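Side-chain contacts in carboxypeptidase 1 (Deinococcus radiodurans str. R1, PDB 5GIV), which probably removes amino acids one at a time from the C-terminus of peptides as a zinc metallocarboxypeptidase of broad specificity, proline excepted: residues 195-198 and 202-205; 335-340 and 498-503; 366-371 and 416-421; 383-388 and 408-413. All coordinates share one frame; numbering follows the deposited sequence.

Contact 1: 195-198 and 202-205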
loop_
_atom_site.group_PDB
_atom_site.type_symbol
_atom_site.label_atom_id
_atom_site.label_comp_id
_atom_site.label_asym_id
_atom_site.label_seq_id
_atom_site.Cartn_x
_atom_site.Cartn_y
_atom_site.Cartn_z
ATOM N N ALA A 195 -37.514 17.430 -15.351
ATOM C CA ALA A 195 -36.706 16.904 -14.252
ATOM C C ALA A 195 -37.146 17.440 -12.893
ATOM O O ALA A 195 -37.644 18.562 -12.780
ATOM C CB ALA A 195 -35.226 17.246 -14.462
ATOM N N PRO A 196 -36.903 16.680 -11.834
ATOM C CA PRO A 196 -37.160 17.192 -10.488
ATOM C C PRO A 196 -36.149 18.273 -10.141
ATOM O O PRO A 196 -35.142 18.462 -10.822
ATOM C CB PRO A 196 -36.986 15.961 -9.604
ATOM C CG PRO A 196 -35.975 15.119 -10.363
ATOM C CD PRO A 196 -36.288 15.343 -11.820
ATOM N N ARG A 197 -36.407 18.966 -9.036
ATOM C CA ARG A 197 -35.469 19.985 -8.595
ATOM C C ARG A 197 -34.143 19.337 -8.222
ATOM O O ARG A 197 -34.111 18.279 -7.595
ATOM C CB ARG A 197 -36.045 20.758 -7.406
ATOM C CG ARG A 197 -35.111 21.843 -6.892
ATOM C CD ARG A 197 -35.595 22.502 -5.610
ATOM N NE ARG A 197 -34.594 23.436 -5.114
ATOM C CZ ARG A 197 -34.503 23.849 -3.856
ATOM N NH1 ARG A 197 -35.372 23.421 -2.940
ATOM N NH2 ARG A 197 -33.532 24.687 -3.510
ATOM N N THR A 198 -33.040 19.962 -8.631
ATOM C CA THR A 198 -31.712 19.441 -8.325
ATOM C C THR A 198 -30.731 20.491 -7.816
ATOM O O THR A 198 -29.646 20.113 -7.359
ATOM C CB THR A 198 -31.083 18.758 -9.560
ATOM O OG1 THR A 198 -30.984 19.703 -10.628
ATOM C CG2 THR A 198 -31.901 17.552 -10.026
ATOM N N GLY A 202 -25.968 21.487 -5.650
ATOM C CA GLY A 202 -24.828 22.305 -6.003
ATOM C C GLY A 202 -24.419 23.322 -4.958
ATOM O O GLY A 202 -23.609 24.209 -5.260
ATOM N N ARG A 203 -24.929 23.213 -3.733
ATOM C CA ARG A 203 -24.707 24.237 -2.720
ATOM C C ARG A 203 -23.376 24.086 -1.996
ATOM O O ARG A 203 -23.041 24.950 -1.175
ATOM C CB ARG A 203 -25.859 24.230 -1.707
ATOM C CG ARG A 203 -27.174 24.690 -2.283
ATOM C CD ARG A 203 -28.358 24.524 -1.331
ATOM N NE ARG A 203 -29.468 25.370 -1.762
ATOM C CZ ARG A 203 -30.666 25.416 -1.178
ATOM N NH1 ARG A 203 -30.935 24.648 -0.132
ATOM N NH2 ARG A 203 -31.603 26.240 -1.642
ATOM N N GLY A 204 -22.612 23.033 -2.283
ATOM C CA GLY A 204 -21.328 22.831 -1.638
ATOM C C GLY A 204 -21.384 21.841 -0.494
ATOM O O GLY A 204 -21.949 22.146 0.558
ATOM N N PHE A 205 -20.809 20.653 -0.690
ATOM C CA PHE A 205 -20.819 19.584 0.301
ATOM C C PHE A 205 -19.379 19.214 0.632
ATOM O O PHE A 205 -18.660 18.681 -0.224
ATOM C CB PHE A 205 -21.597 18.379 -0.229
ATOM C CG PHE A 205 -23.085 18.619 -0.357
ATOM C CD1 PHE A 205 -23.579 19.581 -1.231
ATOM C CD2 PHE A 205 -23.987 17.856 0.363
ATOM C CE1 PHE A 205 -24.943 19.800 -1.355
ATOM C CE2 PHE A 205 -25.359 18.067 0.239
ATOM C CZ PHE A 205 -25.833 19.037 -0.624
#
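R197 and R203 meet through one terminal nitrogen each, NH2 of R197 lying 3.1 Å from NH2 of R203. Both atoms are donors carrying like charge, so nothing in the pair itself is attractive; it illustrates how two cations can be brought together by what holds each of them separately. The two side chains cross at about a right angle, with their guanidinium planes 77° apart. R203 NH2 lies in the plane of the R197 group, at its edge. R197 reaches the meeting point as a fully extended chain, with CG anti to the backbone N (chi1 180°), and R203 is likewise stretched out from CG to NE.

The attractive polar bonds are made elsewhere. NE of R197 forms a salt bridge with D199, in the short link between the two segments, while NH1 of R203 donates to the backbone oxygens of Q327 and A329. The nearby carboxylate of D199 probably offsets part of the repulsion. Both arginines also touch a neighbouring molecule of the crystal, so their exact positions may owe something to the lattice.

Backbone contributes little: T198 O and G202 N stand 4.3 Å apart.

The contact lies at the surface, within the loop joining helix 169-193 to helix 207-221. P196 and T198 lie against T342, just beyond helix 333-339, and F205, entering helix 207-221, meets the ring of F324 near the end of helix 310-323.

Contact 2: 335-340 and 498-503; sequences EMYRAV and GELYGV
L500 pushes its CD2 methyl between Y337 and R338, consecutive residues of a short helix. The methyl is 3.5 Å from CE2 of the Y337 ring and 3.8 Å from CG of R338. Tyrosine and leucine reach for each other from opposite directions: the ring of Y337 is swung out with CG anti to the backbone N (chi1 160°), which carries its OH past the leucine branch, to 3.8 Å from CD1 of L500. L500 has a chi1 of -93°, away from a staggered value, perhaps to fit the methyl between its two neighbours.

R338 slides past L500 in the opposite sense. Its chain bends at chi3 (100°) and folds the guanidinium so that CD2 of L500 lies over one of its faces, while NH2 of R338 comes within 3.1 Å of the backbone O of L500. NH1 is held by a salt bridge to E334, one turn back on the same helix.

The pattern is a helix-to-helix contact in this mostly helical M32 peptidase: the end of helix 487-501, the last of the chain, lies against helix 333-339. Beyond it G502 takes positive phi and V503 N bonds to G498 O, as in a Schellman motif.

A polar link flanks the apolar one. Y337 OH donates to a water at 2.7 Å, in the plane of the ring, and the water donates to OE1 of E499 at 2.8 Å. That carboxylate oxygen also forms a salt bridge with R310, at the start of helix 310-323, whose side chain touches Y337.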
loop_
_atom_site.group_PDB
_atom_site.type_symbol
_atom_site.label_atom_id
_atom_site.label_comp_id
_atom_site.label_asym_id
_atom_site.label_seq_id
_atom_site.Cartn_x
_atom_site.Cartn_y
_atom_site.Cartn_z
ATOM N N GLU A 335 -37.797 15.141 -2.165
ATOM C CA GLU A 335 -37.054 15.815 -3.220
ATOM C C GLU A 335 -35.656 15.224 -3.380
ATOM O O GLU A 335 -35.159 15.084 -4.501
ATOM C CB GLU A 335 -36.999 17.314 -2.940
ATOM C CG GLU A 335 -38.329 17.993 -3.192
ATOM C CD GLU A 335 -38.318 19.461 -2.855
ATOM O OE1 GLU A 335 -37.875 19.817 -1.747
ATOM O OE2 GLU A 335 -38.786 20.251 -3.692
ATOM N N MET A 336 -35.021 14.838 -2.275
ATOM C CA MET A 336 -33.723 14.193 -2.370
ATOM C C MET A 336 -33.835 12.847 -3.074
ATOM O O MET A 336 -32.959 12.483 -3.870
ATOM C CB MET A 336 -33.109 14.037 -0.981
ATOM C CG MET A 336 -31.759 13.349 -0.985
ATOM S SD MET A 336 -30.516 14.302 -1.879
ATOM C CE MET A 336 -30.503 15.792 -0.921
ATOM N N TYR A 337 -34.917 12.100 -2.812
ATOM C CA TYR A 337 -35.126 10.843 -3.525
ATOM C C TYR A 337 -35.306 11.072 -5.021
ATOM O O TYR A 337 -34.785 10.304 -5.840
ATOM C CB TYR A 337 -36.329 10.091 -2.956
ATOM C CG TYR A 337 -36.894 9.063 -3.914
ATOM C CD1 TYR A 337 -36.243 7.866 -4.147
ATOM C CD2 TYR A 337 -38.081 9.307 -4.597
ATOM C CE1 TYR A 337 -36.756 6.933 -5.032
ATOM C CE2 TYR A 337 -38.607 8.382 -5.479
ATOM C CZ TYR A 337 -37.945 7.200 -5.694
ATOM O OH TYR A 337 -38.474 6.284 -6.574
ATOM N N ARG A 338 -36.048 12.107 -5.406
ATOM C CA ARG A 338 -36.237 12.335 -6.833
ATOM C C ARG A 338 -34.958 12.835 -7.491
ATOM O O ARG A 338 -34.692 12.507 -8.652
ATOM C CB ARG A 338 -37.378 13.320 -7.072
ATOM C CG ARG A 338 -38.690 12.893 -6.451
ATOM C CD ARG A 338 -39.714 14.020 -6.521
ATOM N NE ARG A 338 -40.651 13.826 -7.620
ATOM C CZ ARG A 338 -41.813 13.196 -7.488
ATOM N NH1 ARG A 338 -42.174 12.716 -6.299
ATOM N NH2 ARG A 338 -42.619 13.048 -8.536
ATOM N N ALA A 339 -34.150 13.607 -6.764
ATOM C CA ALA A 339 -32.977 14.222 -7.364
ATOM C C ALA A 339 -31.899 13.207 -7.720
ATOM O O ALA A 339 -31.090 13.471 -8.618
ATOM C CB ALA A 339 -32.407 15.276 -6.423
ATOM N N VAL A 340 -31.869 12.049 -7.053
ATOM C CA VAL A 340 -30.881 11.024 -7.368
ATOM C C VAL A 340 -31.336 10.137 -8.516
ATOM O O VAL A 340 -30.657 9.151 -8.828
ATOM C CB VAL A 340 -30.529 10.142 -6.146
ATOM C CG1 VAL A 340 -30.175 10.999 -4.923
ATOM C CG2 VAL A 340 -31.627 9.130 -5.849
ATOM N N GLY A 498 -41.998 5.134 -14.254
ATOM C CA GLY A 498 -43.396 5.432 -14.504
ATOM C C GLY A 498 -44.021 6.215 -13.368
ATOM O O GLY A 498 -44.766 7.168 -13.599
ATOM N N GLU A 499 -43.689 5.857 -12.127
ATOM C CA GLU A 499 -44.272 6.533 -10.974
ATOM C C GLU A 499 -43.567 7.848 -10.651
ATOM O O GLU A 499 -44.209 8.777 -10.146
ATOM C CB GLU A 499 -44.246 5.607 -9.757
ATOM C CG GLU A 499 -45.169 6.042 -8.626
ATOM C CD GLU A 499 -44.488 6.968 -7.629
ATOM O OE1 GLU A 499 -43.333 6.671 -7.242
ATOM O OE2 GLU A 499 -45.100 7.989 -7.231
ATOM N N LEU A 500 -42.260 7.948 -10.929
ATOM C CA LEU A 500 -41.533 9.185 -10.655
ATOM C C LEU A 500 -41.975 10.305 -11.584
ATOM O O LEU A 500 -42.163 11.444 -11.141
ATOM C CB LEU A 500 -40.025 8.964 -10.789
ATOM C CG LEU A 500 -39.246 8.597 -9.525
ATOM C CD1 LEU A 500 -37.864 8.078 -9.869
ATOM C CD2 LEU A 500 -39.145 9.797 -8.599
ATOM N N TYR A 501 -42.181 9.997 -12.866
ATOM C CA TYR A 501 -42.420 11.017 -13.878
ATOM C C TYR A 501 -43.836 11.009 -14.439
ATOM O O TYR A 501 -44.118 11.774 -15.372
ATOM C CB TYR A 501 -41.408 10.862 -15.024
ATOM C CG TYR A 501 -40.004 11.135 -14.558
ATOM C CD1 TYR A 501 -39.264 10.167 -13.893
ATOM C CD2 TYR A 501 -39.444 12.394 -14.717
ATOM C CE1 TYR A 501 -37.983 10.442 -13.440
ATOM C CE2 TYR A 501 -38.179 12.680 -14.269
ATOM C CZ TYR A 501 -37.450 11.707 -13.633
ATOM O OH TYR A 501 -36.188 12.015 -13.185
ATOM N N GLY A 502 -44.723 10.163 -13.917
ATOM C CA GLY A 502 -46.062 10.082 -14.476
ATOM C C GLY A 502 -46.066 9.691 -15.935
ATOM O O GLY A 502 -46.773 10.313 -16.735
ATOM N N VAL A 503 -45.272 8.698 -16.309
ATOM C CA VAL A 503 -45.223 8.262 -17.698
ATOM C C VAL A 503 -45.552 6.783 -17.804
ATOM O O VAL A 503 -45.611 6.245 -18.911
ATOM C CB VAL A 503 -43.847 8.558 -18.338
ATOM C CG1 VAL A 503 -43.538 10.037 -18.267
ATOM C CG2 VAL A 503 -42.754 7.762 -17.654
ATOM O OXT VAL A 503 -45.766 6.100 -16.798
HETATM O O HOH W 1 -40.755 5.717 -7.967
#

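Contact 3: 366-371 and 416-421; sequences ELEREM and GGSFQG
E368 sends its side chain from helix 357-372 into the glycine-rich turn G416-G417-S418 that leads into helix 420-439, a buried carboxylate gathering the N-H groups of a loop. CB starts 4.0 Å from CA of G416. CG, anti to the carbonyl carbon (chi1 -71°), runs on beside the same residue, and the extended chain then lays CD 3.3 Å from G417 N. At the tip the oxygens divide the work. OE1 takes a short but bent, weak bond from G417 N at 2.7 Å (128°). OE2 accepts S418 N on its syn lone pair at 3.1 Å (155°), and S418 OG, at 2.8 Å, meets it almost head-on; G416 N adds a weak bond, and W410 NE1, earlier in the same loop, donates as well. So many neutral donors are likely to favour the ionised carboxylate. With a leucine at this position, the loop N-H groups and the S418 hydroxyl would probably lose their common acceptor, leaving the turn free to shift. Within the loop, Q420 NE2 reaches back over the carbonyl plane of G417 to its O. F419, the residue before it, turns a ring edge to the carboxylate, its CD2 4.1 Å from OE2 of E368.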
loop_
_atom_site.group_PDB
_atom_site.type_symbol
_atom_site.label_atom_id
_atom_site.label_comp_id
_atom_site.label_asym_id
_atom_site.label_seq_id
_atom_site.Cartn_x
_atom_site.Cartn_y
_atom_site.Cartn_z
ATOM N N GLU A 366 -21.262 -2.788 -30.521
ATOM C CA GLU A 366 -21.464 -2.870 -31.963
ATOM C C GLU A 366 -20.243 -2.378 -32.733
ATOM O O GLU A 366 -19.939 -2.908 -33.810
ATOM C CB GLU A 366 -22.724 -2.096 -32.354
ATOM C CG GLU A 366 -24.010 -2.826 -31.947
ATOM C CD GLU A 366 -25.284 -2.060 -32.264
ATOM O OE1 GLU A 366 -25.201 -0.888 -32.710
ATOM O OE2 GLU A 366 -26.382 -2.624 -32.041
ATOM N N LEU A 367 -19.508 -1.402 -32.188
ATOM C CA LEU A 367 -18.259 -0.984 -32.814
ATOM C C LEU A 367 -17.207 -2.078 -32.701
ATOM O O LEU A 367 -16.402 -2.273 -33.620
ATOM C CB LEU A 367 -17.755 0.318 -32.179
ATOM C CG LEU A 367 -18.600 1.579 -32.410
ATOM C CD1 LEU A 367 -18.208 2.689 -31.442
ATOM C CD2 LEU A 367 -18.470 2.069 -33.855
ATOM N N GLU A 368 -17.185 -2.787 -31.568
ATOM C CA GLU A 368 -16.307 -3.945 -31.439
ATOM C C GLU A 368 -16.662 -5.010 -32.468
ATOM O O GLU A 368 -15.775 -5.599 -33.102
ATOM C CB GLU A 368 -16.403 -4.527 -30.032
ATOM C CG GLU A 368 -15.781 -3.707 -28.924
ATOM C CD GLU A 368 -15.938 -4.388 -27.568
ATOM O OE1 GLU A 368 -16.855 -5.229 -27.425
ATOM O OE2 GLU A 368 -15.140 -4.091 -26.655
ATOM N N ARG A 369 -17.959 -5.277 -32.643
ATOM C CA ARG A 369 -18.384 -6.272 -33.619
ATOM C C ARG A 369 -17.888 -5.908 -35.011
ATOM O O ARG A 369 -17.324 -6.751 -35.717
ATOM C CB ARG A 369 -19.906 -6.411 -33.611
ATOM C CG ARG A 369 -20.403 -7.597 -34.420
ATOM C CD ARG A 369 -21.859 -7.460 -34.836
ATOM N NE ARG A 369 -22.798 -7.572 -33.719
ATOM C CZ ARG A 369 -23.033 -8.697 -33.043
ATOM N NH1 ARG A 369 -22.381 -9.817 -33.350
ATOM N NH2 ARG A 369 -23.924 -8.704 -32.050
ATOM N N GLU A 370 -18.084 -4.650 -35.418
ATOM C CA GLU A 370 -17.637 -4.218 -36.740
ATOM C C GLU A 370 -16.124 -4.296 -36.878
ATOM O O GLU A 370 -15.612 -4.712 -37.924
ATOM C CB GLU A 370 -18.115 -2.795 -37.034
ATOM C CG GLU A 370 -19.625 -2.648 -37.181
ATOM C CD GLU A 370 -20.203 -3.606 -38.220
ATOM O OE1 GLU A 370 -21.125 -4.385 -37.875
ATOM O OE2 GLU A 370 -19.732 -3.585 -39.386
ATOM N N MET A 371 -15.387 -3.924 -35.829
ATOM C CA MET A 371 -13.930 -3.961 -35.932
ATOM C C MET A 371 -13.424 -5.395 -35.965
ATOM O O MET A 371 -12.520 -5.724 -36.740
ATOM C CB MET A 371 -13.280 -3.192 -34.784
ATOM C CG MET A 371 -13.349 -1.675 -34.921
ATOM S SD MET A 371 -12.439 -0.807 -33.614
ATOM C CE MET A 371 -13.602 -0.870 -32.257
ATOM N N GLY A 416 -12.896 -5.881 -27.853
ATOM C CA GLY A 416 -13.899 -6.912 -28.014
ATOM C C GLY A 416 -14.383 -7.475 -26.701
ATOM O O GLY A 416 -13.583 -7.971 -25.906
ATOM N N GLY A 417 -15.696 -7.456 -26.485
ATOM C CA GLY A 417 -16.252 -7.983 -25.252
ATOM C C GLY A 417 -15.928 -7.190 -24.010
ATOM O O GLY A 417 -16.009 -7.729 -22.911
ATOM N N SER A 418 -15.600 -5.905 -24.155
ATOM C CA SER A 418 -15.135 -5.090 -23.037
ATOM C C SER A 418 -16.259 -4.530 -22.184
ATOM O O SER A 418 -16.004 -4.140 -21.040
ATOM C CB SER A 418 -14.312 -3.905 -23.548
ATOM O OG SER A 418 -13.360 -4.324 -24.498
ATOM N N PHE A 419 -17.482 -4.463 -22.706
ATOM C CA PHE A 419 -18.530 -3.666 -22.081
ATOM C C PHE A 419 -19.838 -4.393 -21.798
ATOM O O PHE A 419 -20.606 -3.897 -20.964
ATOM C CB PHE A 419 -18.845 -2.434 -22.945
ATOM C CG PHE A 419 -17.721 -1.429 -23.013
ATOM C CD1 PHE A 419 -17.566 -0.470 -22.011
ATOM C CD2 PHE A 419 -16.823 -1.440 -24.070
ATOM C CE1 PHE A 419 -16.536 0.448 -22.060
ATOM C CE2 PHE A 419 -15.790 -0.508 -24.134
ATOM C CZ PHE A 419 -15.643 0.432 -23.119
ATOM N N GLN A 420 -20.152 -5.509 -22.467
ATOM C CA GLN A 420 -21.488 -6.074 -22.270
ATOM C C GLN A 420 -21.708 -6.524 -20.829
ATOM O O GLN A 420 -22.854 -6.571 -20.378
ATOM C CB GLN A 420 -21.776 -7.214 -23.260
ATOM C CG GLN A 420 -21.053 -8.488 -22.997
ATOM C CD GLN A 420 -19.625 -8.387 -23.407
ATOM O OE1 GLN A 420 -19.257 -7.518 -24.202
ATOM N NE2 GLN A 420 -18.793 -9.254 -22.852
ATOM N N GLY A 421 -20.638 -6.841 -20.096
ATOM C CA GLY A 421 -20.793 -7.185 -18.692
ATOM C C GLY A 421 -21.485 -6.105 -17.875
ATOM O O GLY A 421 -22.224 -6.412 -16.934
#

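Contact 4: 383-388 and 408-413; sequences DAWHAA and VHWYFG
W385 overlaps W410 through the CE3-CZ3 side of its indole: CE3 and CZ3 of W385 lie against CZ3 and CH2 of W410. The pair is an oblique aromatic contact in the mostly helical M32 fold, joining helix 381-393 to the loop that precedes helix 420-439, where V408 to W410 have helical backbone angles without the regular bonds. Backbones stay far apart, the closest CA atoms being those of the two tryptophans at 13.1 Å, so the large side chains alone span the distance. W385 does its share by placing CG anti to the backbone N (chi1 -180°), which throws the indole straight out from its helix.

The six-membered rings stand nearly perpendicular, with planes at 85° and centroids 5.7 Å apart, yet the approach is oblique. CZ3 of W410 lies at the edge of the W385 ring, close to its plane. Around the pair, W385 also lies against R364 and L367 of helix 357-372 and meets Y389 with its ring almost parallel, while W410 rests on L135 of helix 128-147.

Cutting W385 back to an alanine is likely to open a gap between helix and loop and leave the outer side of the W410 indole without its aromatic neighbour. The touch itself is narrow: CZ3 of W385 sits 3.6 Å from CZ3 of W410 and 3.7 Å from its CH2.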
loop_
_atom_site.group_PDB
_atom_site.type_symbol
_atom_site.label_atom_id
_atom_site.label_comp_id
_atom_site.label_asym_id
_atom_site.label_seq_id
_atom_site.Cartn_x
_atom_site.Cartn_y
_atom_site.Cartn_z
ATOM N N ASP A 383 -14.883 8.653 -36.169
ATOM C CA ASP A 383 -16.084 9.078 -36.881
ATOM C C ASP A 383 -17.250 8.125 -36.637
ATOM O O ASP A 383 -18.384 8.571 -36.432
ATOM C CB ASP A 383 -15.774 9.219 -38.370
ATOM C CG ASP A 383 -14.711 10.281 -38.639
ATOM O OD1 ASP A 383 -14.775 11.357 -38.002
ATOM O OD2 ASP A 383 -13.792 10.035 -39.459
ATOM N N ALA A 384 -17.002 6.811 -36.671
ATOM C CA ALA A 384 -18.082 5.854 -36.430
ATOM C C ALA A 384 -18.643 5.997 -35.019
ATOM O O ALA A 384 -19.856 5.852 -34.808
ATOM C CB ALA A 384 -17.591 4.428 -36.667
ATOM N N TRP A 385 -17.772 6.289 -34.046
ATOM C CA TRP A 385 -18.208 6.503 -32.669
ATOM C C TRP A 385 -19.183 7.671 -32.581
ATOM O O TRP A 385 -20.278 7.539 -32.017
ATOM C CB TRP A 385 -16.985 6.737 -31.771
ATOM C CG TRP A 385 -17.299 6.972 -30.295
ATOM C CD1 TRP A 385 -17.904 8.070 -29.748
ATOM C CD2 TRP A 385 -16.966 6.109 -29.192
ATOM N NE1 TRP A 385 -17.990 7.932 -28.381
ATOM C CE2 TRP A 385 -17.422 6.739 -28.016
ATOM C CE3 TRP A 385 -16.336 4.866 -29.089
ATOM C CZ2 TRP A 385 -17.274 6.164 -26.756
ATOM C CZ3 TRP A 385 -16.191 4.294 -27.837
ATOM C CH2 TRP A 385 -16.658 4.942 -26.689
ATOM N N HIS A 386 -18.800 8.832 -33.125
ATOM C CA HIS A 386 -19.691 9.990 -33.122
ATOM C C HIS A 386 -21.000 9.687 -33.843
ATOM O O HIS A 386 -22.081 10.068 -33.377
ATOM C CB HIS A 386 -19.001 11.196 -33.767
ATOM C CG HIS A 386 -17.896 11.785 -32.941
ATOM N ND1 HIS A 386 -18.006 11.988 -31.581
ATOM C CD2 HIS A 386 -16.659 12.224 -33.287
ATOM C CE1 HIS A 386 -16.884 12.520 -31.125
ATOM N NE2 HIS A 386 -16.051 12.673 -32.139
ATOM N N ALA A 387 -20.927 9.003 -34.985
ATOM C CA ALA A 387 -22.146 8.657 -35.707
ATOM C C ALA A 387 -23.049 7.768 -34.861
ATOM O O ALA A 387 -24.271 7.958 -34.831
ATOM C CB ALA A 387 -21.796 7.975 -37.029
ATOM N N ALA A 388 -22.466 6.792 -34.161
ATOM C CA ALA A 388 -23.268 5.907 -33.321
ATOM C C ALA A 388 -23.837 6.643 -32.109
ATOM O O ALA A 388 -24.926 6.299 -31.638
ATOM C CB ALA A 388 -22.441 4.703 -32.881
ATOM N N VAL A 408 -11.078 3.828 -21.235
ATOM C CA VAL A 408 -9.730 3.271 -21.262
ATOM C C VAL A 408 -9.675 1.861 -21.850
ATOM O O VAL A 408 -8.591 1.408 -22.240
ATOM C CB VAL A 408 -9.114 3.235 -19.847
ATOM C CG1 VAL A 408 -9.750 2.162 -19.002
ATOM C CG2 VAL A 408 -7.620 3.019 -19.921
ATOM N N HIS A 409 -10.810 1.164 -21.946
ATOM C CA HIS A 409 -10.777 -0.281 -22.171
ATOM C C HIS A 409 -9.946 -0.659 -23.397
ATOM O O HIS A 409 -9.018 -1.468 -23.301
ATOM C CB HIS A 409 -12.204 -0.830 -22.277
ATOM C CG HIS A 409 -13.042 -0.562 -21.064
ATOM N ND1 HIS A 409 -13.255 0.711 -20.573
ATOM C CD2 HIS A 409 -13.708 -1.401 -20.237
ATOM C CE1 HIS A 409 -14.028 0.644 -19.505
ATOM N NE2 HIS A 409 -14.309 -0.627 -19.272
ATOM N N TRP A 410 -10.254 -0.077 -24.558
ATOM C CA TRP A 410 -9.555 -0.457 -25.786
ATOM C C TRP A 410 -8.103 0.016 -25.827
ATOM O O TRP A 410 -7.363 -0.384 -26.735
ATOM C CB TRP A 410 -10.292 0.096 -27.006
ATOM C CG TRP A 410 -11.700 -0.392 -27.145
ATOM C CD1 TRP A 410 -12.235 -1.531 -26.606
ATOM C CD2 TRP A 410 -12.762 0.246 -27.866
ATOM N NE1 TRP A 410 -13.561 -1.638 -26.949
ATOM C CE2 TRP A 410 -13.908 -0.560 -27.724
ATOM C CE3 TRP A 410 -12.853 1.419 -28.622
ATOM C CZ2 TRP A 410 -15.133 -0.229 -28.305
ATOM C CZ3 TRP A 410 -14.065 1.743 -29.200
ATOM C CH2 TRP A 410 -15.187 0.922 -29.040
ATOM N N TYR A 411 -7.667 0.836 -24.873
ATOM C CA TYR A 411 -6.298 1.327 -24.873
ATOM C C TYR A 411 -5.418 0.647 -23.834
ATOM O O TYR A 411 -4.190 0.785 -23.905
ATOM C CB TYR A 411 -6.282 2.842 -24.639
ATOM C CG TYR A 411 -7.153 3.580 -25.618
ATOM C CD1 TYR A 411 -6.681 3.914 -26.881
ATOM C CD2 TYR A 411 -8.459 3.912 -25.295
ATOM C CE1 TYR A 411 -7.479 4.573 -27.780
ATOM C CE2 TYR A 411 -9.264 4.565 -26.191
ATOM C CZ TYR A 411 -8.772 4.893 -27.428
ATOM O OH TYR A 411 -9.577 5.547 -28.326
ATOM N N PHE A 412 -6.010 -0.064 -22.874
ATOM C CA PHE A 412 -5.269 -0.790 -21.852
ATOM C C PHE A 412 -5.616 -2.273 -21.860
ATOM O O PHE A 412 -5.375 -2.971 -20.875
ATOM C CB PHE A 412 -5.542 -0.184 -20.477
ATOM C CG PHE A 412 -4.517 -0.541 -19.443
ATOM C CD1 PHE A 412 -3.259 -0.997 -19.817
ATOM C CD2 PHE A 412 -4.806 -0.419 -18.091
ATOM C CE1 PHE A 412 -2.306 -1.324 -18.862
ATOM C CE2 PHE A 412 -3.860 -0.743 -17.128
ATOM C CZ PHE A 412 -2.611 -1.199 -17.513
ATOM N N GLY A 413 -6.200 -2.761 -22.945
ATOM C CA GLY A 413 -6.594 -4.140 -23.045
ATOM C C GLY A 413 -7.098 -4.473 -24.433
ATOM O O GLY A 413 -7.022 -3.661 -25.361
#

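The four contacts fall into two pairs on a chain whose zinc ion is held by H266, H270 and E296. Contacts 1 and 2 have centres 14 Å apart and touch, P196 CG packing 3.4 Å from R338 O. Contacts 3 and 4 are closer, with centres 10 Å apart: E368 OE2 and W410 NE1 are separated by 2.9 Å, and F419 CZ lies 3.5 Å from H409 CG. Between the pairs, centres are 32 to 35 Å apart and nothing touches. Along the chain, contact 4 is nested within contact 3, itself nested within contact 2. Contact 3 lies toward the active site, the F419 side chain being about 11 Å from the zinc.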